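Local atomic coordinates of diaminopimelate decarboxylase (Methanocaldococcus jannaschii, PDB entry 1TWI), a protein that decarboxylates meso-diaminopimelate to L-lysine as a homodimeric, pyridoxal 5'-phosphate-dependent enzyme of lysine biosynthesis. Residues A[141-146]-A[200-205]; A[106-111]-A[126-131]; A[122-127]-A[149-154]; A[132-137]-A[178-183]; A[192-197]-A[236-241]. All coordinates share one frame; numbering follows the deposited sequence.

Interaction 1: residues A[141-146]-A[200-205]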
# COMPACT_ATOMS: atom_id res chain seq x y z
N LEU A 141 -3.36 30.24 7.01
CA LEU A 141 -2.49 30.14 5.86
C LEU A 141 -3.21 30.52 4.58
O LEU A 141 -2.66 31.20 3.68
CB LEU A 141 -1.90 28.71 5.77
CG LEU A 141 -1.13 28.41 4.46
CD1 LEU A 141 0.12 29.30 4.36
CD2 LEU A 141 -0.71 26.93 4.46
N ILE A 142 -4.48 30.12 4.45
CA ILE A 142 -5.21 30.47 3.23
C ILE A 142 -5.41 32.00 3.13
O ILE A 142 -5.25 32.60 2.05
CB ILE A 142 -6.62 29.80 3.19
CG1 ILE A 142 -6.46 28.27 2.94
CG2 ILE A 142 -7.49 30.44 2.15
CD1 ILE A 142 -7.80 27.46 3.25
N ASN A 143 -5.79 32.63 4.25
CA ASN A 143 -6.04 34.08 4.22
C ASN A 143 -4.69 34.81 3.90
O ASN A 143 -4.66 35.76 3.12
CB ASN A 143 -6.60 34.53 5.59
CG ASN A 143 -6.87 36.00 5.66
OD1 ASN A 143 -6.23 36.69 6.45
ND2 ASN A 143 -7.81 36.50 4.86
N GLU A 144 -3.59 34.36 4.51
CA GLU A 144 -2.28 34.99 4.25
C GLU A 144 -1.87 34.78 2.78
O GLU A 144 -1.34 35.69 2.13
CB GLU A 144 -1.21 34.39 5.17
CG GLU A 144 -1.21 34.92 6.63
CD GLU A 144 -0.38 34.01 7.56
OE1 GLU A 144 -0.31 34.28 8.80
OE2 GLU A 144 0.20 33.00 7.05
N THR A 145 -2.12 33.59 2.23
CA THR A 145 -1.75 33.32 0.83
C THR A 145 -2.61 34.11 -0.15
O THR A 145 -2.11 34.68 -1.16
CB THR A 145 -1.84 31.80 0.57
OG1 THR A 145 -0.99 31.15 1.52
CG2 THR A 145 -1.42 31.47 -0.84
N ALA A 146 -3.91 34.16 0.13
CA ALA A 146 -4.83 34.93 -0.69
C ALA A 146 -4.35 36.40 -0.66
O ALA A 146 -4.37 37.10 -1.68
CB ALA A 146 -6.29 34.82 -0.09
N GLU A 200 -9.82 39.57 5.85
CA GLU A 200 -10.17 40.31 4.65
C GLU A 200 -10.00 39.57 3.36
O GLU A 200 -10.50 40.04 2.34
CB GLU A 200 -9.33 41.59 4.58
CG GLU A 200 -9.34 42.32 5.91
CD GLU A 200 -8.64 43.71 5.85
OE1 GLU A 200 -7.46 43.79 5.39
OE2 GLU A 200 -9.29 44.71 6.25
N TYR A 201 -9.30 38.44 3.36
CA TYR A 201 -9.07 37.75 2.09
C TYR A 201 -9.73 36.40 1.91
O TYR A 201 -9.30 35.64 1.07
CB TYR A 201 -7.53 37.64 1.83
CG TYR A 201 -6.82 38.98 1.95
CD1 TYR A 201 -6.47 39.48 3.19
CD2 TYR A 201 -6.62 39.79 0.84
CE1 TYR A 201 -5.95 40.77 3.33
CE2 TYR A 201 -6.09 41.08 0.96
CZ TYR A 201 -5.77 41.56 2.20
OH TYR A 201 -5.24 42.83 2.38
N VAL A 202 -10.78 36.11 2.68
CA VAL A 202 -11.47 34.82 2.49
C VAL A 202 -12.95 35.19 2.47
O VAL A 202 -13.34 36.22 3.02
CB VAL A 202 -11.17 33.74 3.61
CG1 VAL A 202 -9.64 33.44 3.68
CG2 VAL A 202 -11.69 34.23 5.01
N ASN A 203 -13.73 34.32 1.85
CA ASN A 203 -15.15 34.45 1.68
C ASN A 203 -15.76 33.13 2.15
O ASN A 203 -15.53 32.08 1.52
CB ASN A 203 -15.42 34.67 0.18
CG ASN A 203 -16.88 34.63 -0.17
OD1 ASN A 203 -17.29 33.84 -1.04
ND2 ASN A 203 -17.67 35.46 0.47
N VAL A 204 -16.54 33.20 3.24
CA VAL A 204 -17.21 32.05 3.88
C VAL A 204 -18.35 31.58 3.01
O VAL A 204 -19.31 32.34 2.82
CB VAL A 204 -17.78 32.45 5.29
CG1 VAL A 204 -18.52 31.24 5.92
CG2 VAL A 204 -16.62 32.85 6.22
N VAL A 205 -18.28 30.35 2.48
CA VAL A 205 -19.34 29.84 1.60
C VAL A 205 -20.03 28.50 2.04
O VAL A 205 -20.97 28.07 1.41
CB VAL A 205 -18.85 29.55 0.13
CG1 VAL A 205 -18.41 30.84 -0.59
CG2 VAL A 205 -17.73 28.50 0.15

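Interaction 2: residues A[106-111]-A[126-131]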
# COMPACT_ATOMS: atom_id res chain seq x y z
N LYS A 106 -16.03 25.80 -10.46
CA LYS A 106 -17.06 25.95 -9.46
C LYS A 106 -17.62 24.63 -9.00
O LYS A 106 -18.55 24.64 -8.21
CB LYS A 106 -18.22 26.83 -9.97
CG LYS A 106 -17.99 28.32 -9.81
CD LYS A 106 -17.28 28.72 -8.47
CE LYS A 106 -15.78 28.91 -8.73
NZ LYS A 106 -15.10 29.35 -7.51
N LYS A 107 -17.14 23.50 -9.55
CA LYS A 107 -17.59 22.19 -9.07
C LYS A 107 -16.41 21.47 -8.42
O LYS A 107 -16.41 20.25 -8.32
CB LYS A 107 -18.14 21.32 -10.22
CG LYS A 107 -19.43 21.88 -10.83
CD LYS A 107 -19.94 20.95 -11.99
CE LYS A 107 -21.37 21.34 -12.47
NZ LYS A 107 -21.83 20.43 -13.57
N ILE A 108 -15.39 22.21 -8.02
CA ILE A 108 -14.24 21.58 -7.37
C ILE A 108 -14.13 22.02 -5.91
O ILE A 108 -14.11 23.24 -5.65
CB ILE A 108 -12.92 21.95 -8.12
CG1 ILE A 108 -12.95 21.33 -9.54
CG2 ILE A 108 -11.69 21.32 -7.39
CD1 ILE A 108 -11.71 21.72 -10.44
N VAL A 109 -14.07 21.06 -4.98
CA VAL A 109 -13.86 21.40 -3.56
C VAL A 109 -12.56 20.69 -3.17
O VAL A 109 -12.24 19.60 -3.66
CB VAL A 109 -15.03 20.95 -2.59
CG1 VAL A 109 -16.31 21.86 -2.90
CG2 VAL A 109 -15.38 19.47 -2.78
N PHE A 110 -11.80 21.35 -2.31
CA PHE A 110 -10.48 20.84 -1.89
C PHE A 110 -10.48 20.46 -0.40
O PHE A 110 -10.66 21.32 0.47
CB PHE A 110 -9.45 21.98 -2.17
CG PHE A 110 -8.00 21.53 -2.22
CD1 PHE A 110 -7.57 20.38 -1.55
CD2 PHE A 110 -7.04 22.31 -2.89
CE1 PHE A 110 -6.21 19.99 -1.52
CE2 PHE A 110 -5.69 21.96 -2.89
CZ PHE A 110 -5.26 20.78 -2.19
N ASN A 111 -10.36 19.17 -0.10
CA ASN A 111 -10.30 18.65 1.28
C ASN A 111 -8.86 18.34 1.63
O ASN A 111 -8.02 18.17 0.74
CB ASN A 111 -11.07 17.31 1.38
CG ASN A 111 -12.54 17.51 1.47
OD1 ASN A 111 -12.99 18.16 2.39
ND2 ASN A 111 -13.31 16.98 0.49
N ALA A 126 -6.69 28.52 -9.61
CA ALA A 126 -7.71 27.78 -10.36
C ALA A 126 -9.12 28.21 -9.97
O ALA A 126 -10.08 27.72 -10.56
CB ALA A 126 -7.58 26.29 -10.13
N ASN A 127 -9.25 29.08 -8.97
CA ASN A 127 -10.54 29.61 -8.49
C ASN A 127 -11.57 28.50 -8.19
O ASN A 127 -12.73 28.52 -8.67
CB ASN A 127 -11.09 30.62 -9.54
CG ASN A 127 -12.33 31.41 -9.06
OD1 ASN A 127 -12.46 31.83 -7.88
ND2 ASN A 127 -13.24 31.63 -9.99
N ILE A 128 -11.13 27.53 -7.39
CA ILE A 128 -11.98 26.41 -7.03
C ILE A 128 -13.17 26.94 -6.22
O ILE A 128 -13.11 28.03 -5.61
CB ILE A 128 -11.20 25.37 -6.21
CG1 ILE A 128 -10.55 26.01 -4.97
CG2 ILE A 128 -10.13 24.70 -7.08
CD1 ILE A 128 -9.85 24.93 -4.04
N ARG A 129 -14.25 26.20 -6.24
CA ARG A 129 -15.45 26.57 -5.47
C ARG A 129 -15.13 26.82 -3.97
O ARG A 129 -15.62 27.77 -3.34
CB ARG A 129 -16.47 25.44 -5.57
CG ARG A 129 -17.88 25.90 -5.07
CD ARG A 129 -18.86 24.66 -4.92
NE ARG A 129 -20.17 25.18 -4.52
CZ ARG A 129 -21.08 25.69 -5.34
NH1 ARG A 129 -22.23 26.16 -4.85
NH2 ARG A 129 -20.88 25.70 -6.66
N ALA A 130 -14.31 25.95 -3.38
CA ALA A 130 -13.92 26.13 -1.98
C ALA A 130 -12.83 25.22 -1.49
O ALA A 130 -12.67 24.09 -1.97
CB ALA A 130 -15.11 25.90 -1.05
N PHE A 131 -12.09 25.74 -0.51
CA PHE A 131 -11.17 24.90 0.24
C PHE A 131 -12.10 24.48 1.45
O PHE A 131 -12.73 25.37 2.09
CB PHE A 131 -10.05 25.74 0.85
CG PHE A 131 -9.04 26.19 -0.17
CD1 PHE A 131 -7.96 25.37 -0.50
CD2 PHE A 131 -9.18 27.43 -0.80
CE1 PHE A 131 -7.03 25.79 -1.45
CE2 PHE A 131 -8.25 27.88 -1.77
CZ PHE A 131 -7.17 27.05 -2.10

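Interaction 3: residues A[122-127]-A[149-154]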
# COMPACT_ATOMS: atom_id res chain seq x y z
N MET A 122 -2.26 27.04 -5.77
CA MET A 122 -2.86 26.39 -6.91
C MET A 122 -4.37 26.48 -6.92
O MET A 122 -4.96 26.75 -7.97
CB MET A 122 -2.42 24.91 -6.98
CG MET A 122 -2.94 24.14 -8.19
SD MET A 122 -2.29 22.36 -8.25
CE MET A 122 -0.88 22.64 -7.44
N GLY A 123 -4.99 26.22 -5.76
CA GLY A 123 -6.45 26.30 -5.70
C GLY A 123 -6.95 27.73 -5.93
O GLY A 123 -8.02 27.95 -6.53
N ILE A 124 -6.20 28.72 -5.44
CA ILE A 124 -6.64 30.10 -5.60
C ILE A 124 -6.53 30.49 -7.07
O ILE A 124 -7.46 31.06 -7.64
CB ILE A 124 -5.85 31.06 -4.69
CG1 ILE A 124 -6.20 30.76 -3.21
CG2 ILE A 124 -6.15 32.49 -5.11
CD1 ILE A 124 -5.37 31.54 -2.14
N GLU A 125 -5.42 30.13 -7.70
CA GLU A 125 -5.22 30.44 -9.13
C GLU A 125 -6.29 29.72 -10.01
O GLU A 125 -6.75 30.25 -11.03
CB GLU A 125 -3.83 29.98 -9.57
CG GLU A 125 -2.64 30.83 -9.09
CD GLU A 125 -2.63 32.27 -9.65
OE1 GLU A 125 -3.09 32.48 -10.78
OE2 GLU A 125 -2.16 33.17 -8.96
N ALA A 126 -6.69 28.52 -9.61
CA ALA A 126 -7.71 27.78 -10.36
C ALA A 126 -9.12 28.21 -9.97
O ALA A 126 -10.08 27.72 -10.56
CB ALA A 126 -7.58 26.29 -10.13
N ASN A 127 -9.25 29.08 -8.97
CA ASN A 127 -10.54 29.61 -8.49
C ASN A 127 -11.57 28.50 -8.19
O ASN A 127 -12.73 28.52 -8.67
CB ASN A 127 -11.09 30.62 -9.54
CG ASN A 127 -12.33 31.41 -9.06
OD1 ASN A 127 -12.46 31.83 -7.88
ND2 ASN A 127 -13.24 31.63 -9.99
N LEU A 149 -1.40 36.88 -3.03
CA LEU A 149 -1.76 36.90 -4.44
C LEU A 149 -2.74 38.05 -4.80
O LEU A 149 -3.11 38.19 -5.95
CB LEU A 149 -2.41 35.55 -4.82
CG LEU A 149 -1.59 34.30 -4.58
CD1 LEU A 149 -2.45 33.00 -4.98
CD2 LEU A 149 -0.39 34.35 -5.43
N GLY A 150 -3.19 38.83 -3.83
CA GLY A 150 -4.13 39.91 -4.16
C GLY A 150 -5.51 39.35 -4.60
O GLY A 150 -6.19 39.90 -5.48
N GLU A 151 -5.92 38.25 -3.99
CA GLU A 151 -7.17 37.59 -4.33
C GLU A 151 -8.02 37.30 -3.07
O GLU A 151 -7.60 37.59 -1.96
CB GLU A 151 -6.85 36.27 -5.03
CG GLU A 151 -6.27 36.42 -6.43
CD GLU A 151 -7.23 37.11 -7.39
OE1 GLU A 151 -8.46 36.89 -7.29
OE2 GLU A 151 -6.77 37.87 -8.26
N THR A 152 -9.23 36.73 -3.25
CA THR A 152 -10.07 36.36 -2.12
C THR A 152 -10.38 34.85 -2.26
O THR A 152 -10.97 34.47 -3.27
CB THR A 152 -11.41 37.14 -2.12
OG1 THR A 152 -11.12 38.54 -1.98
CG2 THR A 152 -12.29 36.73 -0.88
N ALA A 153 -9.96 34.00 -1.30
CA ALA A 153 -10.24 32.55 -1.40
C ALA A 153 -11.63 32.20 -0.84
O ALA A 153 -12.06 32.78 0.16
CB ALA A 153 -9.19 31.75 -0.59
N ASN A 154 -12.31 31.26 -1.46
CA ASN A 154 -13.61 30.81 -0.98
C ASN A 154 -13.32 29.75 0.06
O ASN A 154 -12.54 28.84 -0.22
CB ASN A 154 -14.38 30.20 -2.16
CG ASN A 154 -14.73 31.27 -3.19
OD1 ASN A 154 -15.20 32.33 -2.81
ND2 ASN A 154 -14.48 31.00 -4.48

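Interaction 4: residues A[132-137]-A[178-183]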
# COMPACT_ATOMS: atom_id res chain seq x y z
N ASN A 132 -12.18 23.18 1.76
CA ASN A 132 -12.94 22.75 2.95
C ASN A 132 -11.87 22.78 4.04
O ASN A 132 -11.07 21.86 4.18
CB ASN A 132 -13.48 21.32 2.76
CG ASN A 132 -14.59 21.25 1.69
OD1 ASN A 132 -15.24 22.26 1.37
ND2 ASN A 132 -14.85 20.03 1.16
N VAL A 133 -11.87 23.86 4.82
CA VAL A 133 -10.87 24.13 5.86
C VAL A 133 -10.91 23.15 6.97
O VAL A 133 -11.96 22.92 7.55
CB VAL A 133 -11.03 25.53 6.45
CG1 VAL A 133 -10.03 25.75 7.59
CG2 VAL A 133 -10.83 26.56 5.34
N ASP A 134 -9.74 22.61 7.30
CA ASP A 134 -9.67 21.55 8.28
C ASP A 134 -9.26 21.99 9.68
O ASP A 134 -9.52 21.28 10.64
CB ASP A 134 -8.68 20.49 7.77
CG ASP A 134 -8.47 19.36 8.77
OD1 ASP A 134 -7.59 19.49 9.67
OD2 ASP A 134 -9.22 18.36 8.65
N SER A 135 -8.61 23.15 9.75
CA SER A 135 -8.08 23.67 11.01
C SER A 135 -7.95 25.18 10.96
O SER A 135 -7.97 25.81 9.87
CB SER A 135 -6.68 23.06 11.27
OG SER A 135 -5.77 23.48 10.27
N ILE A 136 -7.79 25.79 12.14
CA ILE A 136 -7.63 27.21 12.14
C ILE A 136 -6.28 27.57 11.48
O ILE A 136 -6.18 28.56 10.76
CB ILE A 136 -7.74 27.75 13.59
CG1 ILE A 136 -9.25 27.64 13.98
CG2 ILE A 136 -7.24 29.21 13.62
CD1 ILE A 136 -9.58 27.79 15.51
N SER A 137 -5.28 26.71 11.68
CA SER A 137 -3.95 26.92 11.09
C SER A 137 -4.11 27.04 9.57
O SER A 137 -3.53 27.95 8.93
CB SER A 137 -3.07 25.72 11.40
OG SER A 137 -1.75 25.91 10.87
N ASN A 178 -10.07 11.36 15.37
CA ASN A 178 -9.26 11.36 14.15
C ASN A 178 -8.68 12.73 13.96
O ASN A 178 -9.04 13.71 14.68
CB ASN A 178 -10.11 10.90 12.96
CG ASN A 178 -10.47 9.41 13.06
OD1 ASN A 178 -11.52 8.97 12.56
ND2 ASN A 178 -9.59 8.63 13.67
N LYS A 179 -7.80 12.84 12.95
CA LYS A 179 -7.08 14.09 12.76
C LYS A 179 -7.89 15.16 12.05
O LYS A 179 -7.49 16.31 12.06
CB LYS A 179 -5.81 13.80 11.94
CG LYS A 179 -6.11 13.27 10.51
CD LYS A 179 -4.78 12.91 9.75
CE LYS A 179 -5.09 12.41 8.34
NZ LYS A 179 -3.85 12.04 7.56
N PHE A 180 -9.05 14.82 11.49
CA PHE A 180 -9.76 15.83 10.66
C PHE A 180 -10.75 16.74 11.32
O PHE A 180 -11.29 16.42 12.39
CB PHE A 180 -10.58 15.15 9.53
CG PHE A 180 -9.86 14.02 8.86
CD1 PHE A 180 -8.94 14.27 7.85
CD2 PHE A 180 -10.11 12.70 9.24
CE1 PHE A 180 -8.29 13.21 7.21
CE2 PHE A 180 -9.44 11.61 8.61
CZ PHE A 180 -8.54 11.88 7.58
N GLY A 181 -11.01 17.85 10.64
CA GLY A 181 -12.08 18.73 11.05
C GLY A 181 -11.97 19.62 12.29
O GLY A 181 -11.06 19.48 13.13
N LEU A 182 -12.99 20.47 12.37
CA LEU A 182 -13.16 21.49 13.42
C LEU A 182 -14.26 21.05 14.34
O LEU A 182 -15.42 20.92 13.91
CB LEU A 182 -13.55 22.82 12.76
CG LEU A 182 -12.50 23.30 11.75
CD1 LEU A 182 -13.10 24.37 10.82
CD2 LEU A 182 -11.32 23.94 12.49
N ASP A 183 -13.87 20.75 15.58
CA ASP A 183 -14.84 20.26 16.55
C ASP A 183 -15.96 21.30 16.77
O ASP A 183 -15.69 22.50 17.01
CB ASP A 183 -14.16 19.95 17.88
CG ASP A 183 -15.07 19.20 18.83
OD1 ASP A 183 -15.55 19.81 19.80
OD2 ASP A 183 -15.35 18.01 18.57

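Interaction 5: residues A[192-197]-A[236-241]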
# COMPACT_ATOMS: atom_id res chain seq x y z
N ALA A 192 -13.51 29.29 14.41
CA ALA A 192 -12.87 29.38 13.10
C ALA A 192 -13.70 30.21 12.12
O ALA A 192 -13.17 31.06 11.38
CB ALA A 192 -12.61 27.95 12.51
N ILE A 193 -15.00 29.96 12.07
CA ILE A 193 -15.81 30.69 11.13
C ILE A 193 -15.91 32.18 11.52
O ILE A 193 -15.93 33.05 10.63
CB ILE A 193 -17.25 30.05 11.03
CG1 ILE A 193 -17.12 28.67 10.37
CG2 ILE A 193 -18.22 30.99 10.27
CD1 ILE A 193 -18.36 27.87 10.44
N LYS A 194 -15.98 32.49 12.82
CA LYS A 194 -16.07 33.91 13.18
C LYS A 194 -14.72 34.59 12.83
O LYS A 194 -14.70 35.75 12.41
CB LYS A 194 -16.41 34.04 14.68
CG LYS A 194 -17.93 33.95 14.88
CD LYS A 194 -18.33 34.14 16.34
CE LYS A 194 -19.83 34.26 16.41
NZ LYS A 194 -20.29 34.64 17.79
N MET A 195 -13.61 33.86 13.01
CA MET A 195 -12.29 34.39 12.62
C MET A 195 -12.28 34.68 11.13
O MET A 195 -11.81 35.74 10.68
CB MET A 195 -11.17 33.36 12.93
CG MET A 195 -10.89 33.23 14.43
SD MET A 195 -9.40 32.21 14.75
CE MET A 195 -8.34 32.66 13.28
N ALA A 196 -12.79 33.73 10.32
CA ALA A 196 -12.78 33.96 8.88
C ALA A 196 -13.61 35.17 8.49
O ALA A 196 -13.27 35.85 7.53
CB ALA A 196 -13.33 32.70 8.12
N LEU A 197 -14.71 35.43 9.19
CA LEU A 197 -15.54 36.59 8.80
C LEU A 197 -14.81 37.91 9.07
O LEU A 197 -15.12 38.91 8.43
CB LEU A 197 -16.87 36.55 9.54
CG LEU A 197 -17.75 35.38 9.09
CD1 LEU A 197 -18.86 35.12 10.08
CD2 LEU A 197 -18.29 35.65 7.76
N LYS A 236 -26.71 30.66 12.12
CA LYS A 236 -27.74 31.63 11.77
C LYS A 236 -28.11 32.50 13.01
O LYS A 236 -28.37 33.69 12.87
CB LYS A 236 -28.99 30.92 11.24
CG LYS A 236 -30.05 31.89 10.73
CD LYS A 236 -29.58 32.52 9.45
CE LYS A 236 -30.50 33.60 8.99
NZ LYS A 236 -31.45 32.98 8.10
N GLU A 237 -28.15 31.90 14.20
CA GLU A 237 -28.41 32.67 15.41
C GLU A 237 -27.30 33.72 15.62
O GLU A 237 -27.53 34.77 16.26
CB GLU A 237 -28.49 31.76 16.64
CG GLU A 237 -29.75 30.87 16.64
CD GLU A 237 -29.66 29.66 17.57
OE1 GLU A 237 -30.71 29.02 17.79
OE2 GLU A 237 -28.55 29.31 18.08
N GLU A 238 -26.10 33.45 15.12
CA GLU A 238 -25.04 34.45 15.23
C GLU A 238 -25.06 35.42 14.02
O GLU A 238 -24.13 36.20 13.82
CB GLU A 238 -23.65 33.79 15.30
CG GLU A 238 -23.50 32.83 16.49
CD GLU A 238 -23.76 33.55 17.80
OE1 GLU A 238 -23.04 34.49 18.12
OE2 GLU A 238 -24.70 33.18 18.51
N GLY A 239 -26.11 35.39 13.21
CA GLY A 239 -26.13 36.28 12.04
C GLY A 239 -25.30 35.78 10.87
O GLY A 239 -25.02 36.51 9.91
N ILE A 240 -24.90 34.49 10.91
CA ILE A 240 -24.06 33.93 9.84
C ILE A 240 -24.87 33.00 8.90
O ILE A 240 -25.51 32.06 9.38
CB ILE A 240 -22.85 33.17 10.50
CG1 ILE A 240 -22.04 34.18 11.34
CG2 ILE A 240 -21.96 32.47 9.40
CD1 ILE A 240 -21.03 33.51 12.35
N GLU A 241 -24.83 33.27 7.58
CA GLU A 241 -25.53 32.47 6.57
C GLU A 241 -24.58 31.55 5.82
O GLU A 241 -23.44 31.92 5.51
CB GLU A 241 -26.24 33.36 5.54
CG GLU A 241 -27.45 34.10 6.10
CD GLU A 241 -28.36 34.59 4.96
OE1 GLU A 241 -27.82 35.20 3.99
OE2 GLU A 241 -29.61 34.35 5.03

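Interaction 1: residues A[141-146]-A[200-205]
Tyr201 meets Ala146 and Asn143 where the turn ahead of strand 202-208 passes helix 136-149. Its CB points at the helix and lies 3.6 Å from Ala146 CB. The CG that follows is anti to the carbonyl carbon (chi1 -52°), and the ring leaves the contact from there. CG and CD1 pass the backbone of Asn143, with CD1 4.1 Å from Asn143 O. The end of Asn143 lies at the ring edge; the two side chains cross at about a right angle, amide and ring planes 49° apart. The rest of the ring, out to OH, leads away from the helix. The backbone of Tyr201 also comes close, its O 3.3 Å from Ala146 CB.

Val202 fills the next position. The CB of Val202 points at the helix, and CG1, anti to the carbonyl carbon (chi1 -59°), rests 3.7 Å from Asn143 CA. The same methyl lies 4.0 Å from Ile142 CG2. This half of the contact is purely apolar.

The two segments belong to the TIM-barrel domain and join an outer helix to the start of an inner strand. Ile142 also packs on Ala153 and Val155 of strand 153-160, which pairs with strand 202-208. Val202 also touches Ala196 of helix 188-198, so it sits between helices 136-149 and 188-198 of the outer layer.

Interaction 2: residues A[106-111]-A[126-131]
Val109 pairs with Ala130, and Phe110 with Phe131, in the parallel beta-alpha-beta unit made by strand 108-110, helix 117-125 and strand 130-133 of the TIM barrel. Phe110 N gives a hydrogen bond of 2.9 Å to Ala130 O. The first strand runs on to Asn111, which touches the bound pyridoxal-5'-phosphate, and the Val109 side chain is about 4 Å from that of Glu290, a cofactor-binding residue.

Phe110 and Phe131 lie side by side and point the same way. Their planes are 25° apart, but the rings are slid so that they barely overlap. Phe110 CD2 is 3.8 Å from Phe131 CE1. Ile128 fills in beside them: its CD1 lies 3.5 Å from Phe110 CB and stands over the centre of the Phe131 ring. Its CG2 packs on CG2 of Ile108, the two side chains crossing at about a right angle.

The polar end of the contact is at the start of the strands. The Arg129 chain runs extended to NE. Its NH2 bonds Lys106 O at 3.0 Å, nearly straight (167°), with the oxygen in the guanidinium plane. Lys106 bends at chi2 and chi3, and its NZ reaches Asn127 O at 2.8 Å from above the carbonyl plane. A second, weak bond goes to Ile128 O.

Asn127 ends helix 117-125 in a Schellman motif. The ammonium therefore lies by carbonyls just past a helix C-terminus, a setting that probably suits its positive charge. Arg129 NE forms a salt bridge with Asp244, which probably balances the guanidinium charge and eases its repulsion with Lys106.

Interaction 3: residues A[122-127]-A[149-154]
Ile124 carries the close packing against Leu149, Glu151 and Ala153. Its CB points at the second segment, and its branches divide the work. CG2, anti to the backbone N, touches Leu149 CD1 at 3.7 Å. The same methyl lies 3.8 Å from Glu151 CB, and the two side chains slide past each other in opposite directions. The longer branch turns to the strand, where Ile124 CG1 is 4.1 Å from Ala153 CB. Ala146 of helix 136-149 also touches Ile124, and Ile142 of that helix touches Ala153. The isoleucine thus fits between helix 136-149 and the beginning of strand 153-160.

Both segments contain the end of an outer helix of the TIM barrel. Helix 136-149 ends in a Schellman motif at Gly150, as helix 117-125 does at Asn127. Gly150 has positive phi. After it the chain turns back into strand 153-160.

Towards solvent the contact is loose. Glu125 bends at chi2 (-65°) and brings OE2 4.0 Å from Leu149 CD1, a loose van der Waals contact. Glu151 also bends at chi2, and only the CB-CG part of its side chain meets the isoleucine. The two carboxylates stay apart: Glu125 OE2 and Glu151 OE2 are 6.6 Å from each other. No hydrogen bond joins the two segments.

Interaction 4: residues A[132-137]-A[178-183]
Asp134 and Gly181 are joined by the one hydrogen bond between these segments. The CB of Asp134 points away from the second segment. Its CG is anti to the backbone N (chi1 177°), and the carboxylate end comes back towards the glycine. Gly181 N bonds Asp134 OD2 at 2.7 Å and 167°. The N-H meets the oxygen from above the carboxylate plane. The same OD2 lies 3.3 Å from Phe180 CA and is at the edge of the Phe180 ring.

The other oxygen, OD1, has a salt bridge to Lys310 of the second subunit. That ammonium also bonds Gly181 O, which probably offsets in part the approach of Gly181 O to Asp134 O, an acceptor 3.4 Å away.

Leu182 is the apolar half. With CG anti to the carbonyl carbon (chi1 -59°), its end leans over the turn between strand and helix. CD2 rests 3.6 Å from Ser135 CA and also faces Asp134 O. CD1 lies 3.8 Å from Val133 O. Next to CD2 the chain enters helix 136-149, where Ser135 is the N-cap and its OG bonds Glu138 N.

The Phe180 ring leads away from the contact, with Lys179 CG 3.8 Å above its centre. The side chain of Phe180 is about 6 Å from the bound pyridoxal-5'-phosphate. The contact thus joins two loops at the C-terminal ends of barrel strands, the end that holds the active site in TIM barrels.

Interaction 5: residues A[192-197]-A[236-241]
Ile240 packs against Leu197 and Ile193, linking two neighbouring helices, 188-198 and 219-237, on the outside of the TIM barrel. The second of these ends in a Schellman motif. Gly239, with positive phi, is its C-prime residue: Gly239 N bonds Lys236 O, and Ile240 N bonds Leu235 O. This turn puts Ile240 just past the helix, with its CB pointing at helix 188-198.

The apolar contacts all converge on Ile240. Leu197 CD1 lies 3.5 Å from Ile240 CD1 and equally close to Ile240 CG1, so one methyl touches the whole outer branch. The other branch is looser, with Ile240 CG2 4.1 Å from Ile193 CG2. Lys194 takes part through its aliphatic stem: its CG is 4.0 Å from Ile240 CD1, and the two side chains cross at about a right angle. Leu235 of helix 219-237 touches both Ile240 and Ile193. Together they form a small hydrophobic cluster between the helices.

The charged contact lies on the solvent side, where both residues are exposed. The Lys194 chain is extended beyond CG and carries its ammonium past Ile240 to Glu238. Glu238 is bent at chi2 (-58°), which turns its CD aside. NZ and OE1 form a salt bridge that is also a hydrogen bond. Lys194 NZ meets Glu238 OE1 at 2.8 Å, on the anti side of the carboxylate and 31° out of its plane.

In the fold
Along the chain, interaction 2 comes first. It closes the loop from 106 to 131 around helix 117-125. Interaction 3 opens before that loop is complete, shares Ala126 and Asn127 with it, and closes at strand 153-160. Interactions 4 and 1 open inside the span of interaction 3 and close beyond it, so both cross it. They also cross each other: 4 ends at strand 182-183, 1 at strand 202-208. Interaction 5 opens at helix 188-198 before interaction 1 closes and crosses it too. Together they tie successive strands and outer helices of the TIM barrel, with interactions 2 and 4 nearest the cofactor and interaction 5 farthest from the chain's centre.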